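Local coordinates for protein serine-threonine phosphatase 2C (Toxoplasma gondii, PDB 2I44) that probably removes phosphate from serine and threonine residues of proteins, as a metal-dependent phosphatase of the PP2C family, and carries bound calcium ions in this crystal, at residues A[155-160]-A[264-269]. Sequence-based numbering, arbitrary orientation.
Sequences LGDSRI and ATDGLW. With CA (calcium ion), chain D.
Arg159 and Trp269 meet because each sets its CG anti to its own carbonyl carbon (chi1 -54° and -55°); the arginine chain then runs extended across one face of the indole, with CB 3.5 Å from Trp269 CD1 and CD over the CG-CD1 edge of the ring face. The guanidinium goes on to a salt bridge with Asp178 and a cation-pi contact with Phe174, whose ring also meets Trp269 edge-to-face. The backbones are joined as well: Arg159 and Ala264 form an antiparallel hydrogen-bonded pair, with Arg159 N to Ala264 O and Ala264 N to Arg159 O both 3.1 Å. Arg159 O takes a second donor, Trp269 NE1, at 3.1 Å, the donor 52° out of the carbonyl plane, so Arg159 holds the indole twice, by its carbonyl O at the ring N-H and by its side chain over the face. Ser158 lays CB against Ala264 O and OG over Thr265 CA; its hydroxyl also bonds Thr139.

On the metal side, Asp266 binds one calcium ion through OD1 at 2.3 Å, together with Asp60, Asp311 and waters. Its OD2 accepts from a water on that ion and lies 4.0 Å from Asp157 OD1. One water bridges Asp157 OD2 and Asp266 OD2, and another joins Asp157 OD1, Ser158 OG and Asp266 N. The calcium ion at Asp266 and Lys180, salt-bridged to Asp157, probably offset the like charges. This is the edge of the metal centre characteristic of the PP2C fold, where two antiparallel sheets face each other. Residues 155-160 cross from strand 149-155 of one sheet to strand 159-166 of the other, where they pair with the end of strand 258-264 just before Thr265, which bonds Asp38 through its hydroxyl and takes the N-cap position of the short helix 266-269.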
ATOM      1  N   LEU A 155       0.524   5.557  -0.758  1.00 14.67           N
ATOM      2  CA  LEU A 155       0.155   6.475  -1.820  1.00 14.24           C
ATOM      3  C   LEU A 155      -1.199   5.985  -2.306  1.00 14.00           C
ATOM      4  O   LEU A 155      -1.340   4.818  -2.672  1.00 14.18           O
ATOM      5  CB  LEU A 155       1.143   6.400  -2.989  1.00 12.59           C
ATOM      6  CG  LEU A 155       2.571   6.932  -2.840  1.00 15.74           C
ATOM      7  CD1 LEU A 155       3.334   6.657  -4.130  1.00 10.95           C
ATOM      8  CD2 LEU A 155       2.554   8.431  -2.548  1.00 10.08           C
ATOM      9  N   GLY A 156      -2.202   6.852  -2.296  1.00 13.88           N
ATOM     10  CA  GLY A 156      -3.495   6.427  -2.802  1.00 13.44           C
ATOM     11  C   GLY A 156      -4.566   6.110  -1.784  1.00 12.99           C
ATOM     12  O   GLY A 156      -4.586   6.685  -0.702  1.00 11.69           O
ATOM     13  N   ASP A 157      -5.455   5.183  -2.128  1.00 13.14           N
ATOM     14  CA  ASP A 157      -6.542   4.848  -1.229  1.00 10.98           C
ATOM     15  C   ASP A 157      -6.603   3.409  -0.754  1.00 11.08           C
ATOM     16  O   ASP A 157      -7.669   2.927  -0.391  1.00 11.74           O
ATOM     17  CB  ASP A 157      -7.883   5.250  -1.842  1.00 14.47           C
ATOM     18  CG  ASP A 157      -8.080   4.671  -3.217  1.00 16.68           C
ATOM     19  OD1 ASP A 157      -7.371   3.705  -3.567  1.00 17.33           O
ATOM     20  OD2 ASP A 157      -8.956   5.171  -3.937  1.00 20.89           O
ATOM     21  N   SER A 158      -5.473   2.711  -0.785  1.00 10.98           N
ATOM     22  CA  SER A 158      -5.423   1.360  -0.231  1.00 11.12           C
ATOM     23  C   SER A 158      -5.116   1.679   1.234  1.00 11.43           C
ATOM     24  O   SER A 158      -4.593   2.759   1.532  1.00 11.89           O
ATOM     25  CB  SER A 158      -4.285   0.539  -0.842  1.00 12.91           C
ATOM     26  OG  SER A 158      -4.600   0.144  -2.161  1.00 10.20           O
ATOM     27  N   ARG A 159      -5.428   0.771   2.155  1.00 13.04           N
ATOM     28  CA  ARG A 159      -5.197   1.068   3.564  1.00 12.93           C
ATOM     29  C   ARG A 159      -4.586  -0.044   4.399  1.00 12.81           C
ATOM     30  O   ARG A 159      -4.613  -1.219   4.029  1.00 13.11           O
ATOM     31  CB  ARG A 159      -6.519   1.462   4.225  1.00 12.34           C
ATOM     32  CG  ARG A 159      -7.265   2.595   3.553  1.00 15.63           C
ATOM     33  CD  ARG A 159      -8.640   2.756   4.175  1.00 15.42           C
ATOM     34  NE  ARG A 159      -9.401   3.835   3.562  1.00 16.78           N
ATOM     35  CZ  ARG A 159     -10.606   4.219   3.977  1.00 19.52           C
ATOM     36  NH1 ARG A 159     -11.179   3.605   5.006  1.00 21.81           N
ATOM     37  NH2 ARG A 159     -11.238   5.219   3.377  1.00 17.81           N
ATOM     38  N   ILE A 160      -4.054   0.353   5.549  1.00 12.78           N
ATOM     39  CA  ILE A 160      -3.477  -0.577   6.511  1.00 15.13           C
ATOM     40  C   ILE A 160      -4.254  -0.421   7.816  1.00 13.49           C
ATOM     41  O   ILE A 160      -4.364   0.683   8.343  1.00 15.37           O
ATOM     42  CB  ILE A 160      -1.984  -0.279   6.793  1.00 15.22           C
ATOM     43  CG1 ILE A 160      -1.168  -0.423   5.505  1.00 16.04           C
ATOM     44  CG2 ILE A 160      -1.454  -1.239   7.861  1.00 13.01           C
ATOM     45  CD1 ILE A 160       0.332  -0.247   5.710  1.00 15.55           C
ATOM     46  N   ALA A 264      -4.504  -4.012   2.743  1.00 13.31           N
ATOM     47  CA  ALA A 264      -5.510  -4.393   1.762  1.00 14.44           C
ATOM     48  C   ALA A 264      -5.913  -3.263   0.815  1.00 12.47           C
ATOM     49  O   ALA A 264      -5.723  -2.082   1.108  1.00 11.95           O
ATOM     50  CB  ALA A 264      -6.743  -4.930   2.489  1.00 10.92           C
ATOM     51  N   THR A 265      -6.469  -3.638  -0.329  1.00 14.28           N
ATOM     52  CA  THR A 265      -6.928  -2.662  -1.311  1.00 14.28           C
ATOM     53  C   THR A 265      -8.341  -2.210  -0.949  1.00 15.64           C
ATOM     54  O   THR A 265      -8.979  -2.796  -0.058  1.00 14.92           O
ATOM     55  CB  THR A 265      -6.937  -3.261  -2.729  1.00 13.62           C
ATOM     56  OG1 THR A 265      -7.753  -4.435  -2.752  1.00 18.43           O
ATOM     57  CG2 THR A 265      -5.532  -3.629  -3.150  1.00 11.70           C
ATOM     58  N   ASP A 266      -8.830  -1.178  -1.638  1.00 16.34           N
ATOM     59  CA  ASP A 266     -10.166  -0.667  -1.366  1.00 14.93           C
ATOM     60  C   ASP A 266     -11.214  -1.707  -1.703  1.00 15.21           C
ATOM     61  O   ASP A 266     -12.380  -1.572  -1.340  1.00 13.36           O
ATOM     62  CB  ASP A 266     -10.430   0.647  -2.128  1.00 18.05           C
ATOM     63  CG  ASP A 266     -10.388   0.490  -3.647  1.00 18.91           C
ATOM     64  OD1 ASP A 266     -10.179  -0.631  -4.152  1.00 19.18           O
ATOM     65  OD2 ASP A 266     -10.566   1.511  -4.338  1.00 23.34           O
ATOM     66  N   GLY A 267     -10.788  -2.758  -2.396  1.00 16.65           N
ATOM     67  CA  GLY A 267     -11.700  -3.838  -2.738  1.00 13.10           C
ATOM     68  C   GLY A 267     -12.233  -4.442  -1.447  1.00 14.89           C
ATOM     69  O   GLY A 267     -13.309  -5.057  -1.417  1.00 13.74           O
ATOM     70  N   LEU A 268     -11.465  -4.271  -0.373  1.00 14.01           N
ATOM     71  CA  LEU A 268     -11.863  -4.753   0.946  1.00 14.24           C
ATOM     72  C   LEU A 268     -12.467  -3.628   1.791  1.00 14.55           C
ATOM     73  O   LEU A 268     -13.529  -3.788   2.393  1.00 15.23           O
ATOM     74  CB  LEU A 268     -10.666  -5.333   1.708  1.00 14.94           C
ATOM     75  CG  LEU A 268     -10.966  -5.560   3.200  1.00 18.57           C
ATOM     76  CD1 LEU A 268     -12.000  -6.682   3.353  1.00 15.58           C
ATOM     77  CD2 LEU A 268      -9.696  -5.915   3.954  1.00 20.05           C
ATOM     78  N   TRP A 269     -11.786  -2.486   1.825  1.00 14.38           N
ATOM     79  CA  TRP A 269     -12.216  -1.358   2.644  1.00 14.90           C
ATOM     80  C   TRP A 269     -13.497  -0.642   2.220  1.00 14.82           C
ATOM     81  O   TRP A 269     -14.175  -0.057   3.054  1.00 12.61           O
ATOM     82  CB  TRP A 269     -11.061  -0.361   2.761  1.00 15.92           C
ATOM     83  CG  TRP A 269      -9.810  -1.010   3.287  1.00 14.88           C
ATOM     84  CD1 TRP A 269      -8.562  -0.968   2.727  1.00 15.04           C
ATOM     85  CD2 TRP A 269      -9.688  -1.789   4.483  1.00 12.87           C
ATOM     86  NE1 TRP A 269      -7.673  -1.671   3.503  1.00 11.62           N
ATOM     87  CE2 TRP A 269      -8.336  -2.182   4.589  1.00 14.35           C
ATOM     88  CE3 TRP A 269     -10.590  -2.191   5.478  1.00 14.99           C
ATOM     89  CZ2 TRP A 269      -7.860  -2.961   5.654  1.00 15.30           C
ATOM     90  CZ3 TRP A 269     -10.115  -2.971   6.544  1.00 15.42           C
ATOM     91  CH2 TRP A 269      -8.761  -3.345   6.620  1.00 16.21           C
TER
HETATM   92 CA    CA D 401      -9.592  -1.303  -6.296  1.00 26.90          CA
HETATM   93  O   HOH W   1      -7.206   0.602  -3.239  1.00  8.31           O
HETATM   94  O   HOH W   2     -11.445   4.056  -4.525  1.00 25.84           O
HETATM   95  O   HOH W   3      -9.878   0.582  -6.611  1.00 28.30           O
HETATM   96  O   HOH W   4      -8.787  -3.339  -5.524  1.00 15.94           O
HETATM   97  O   HOH W   5      -9.538  -1.866  -8.317  1.00 18.46           O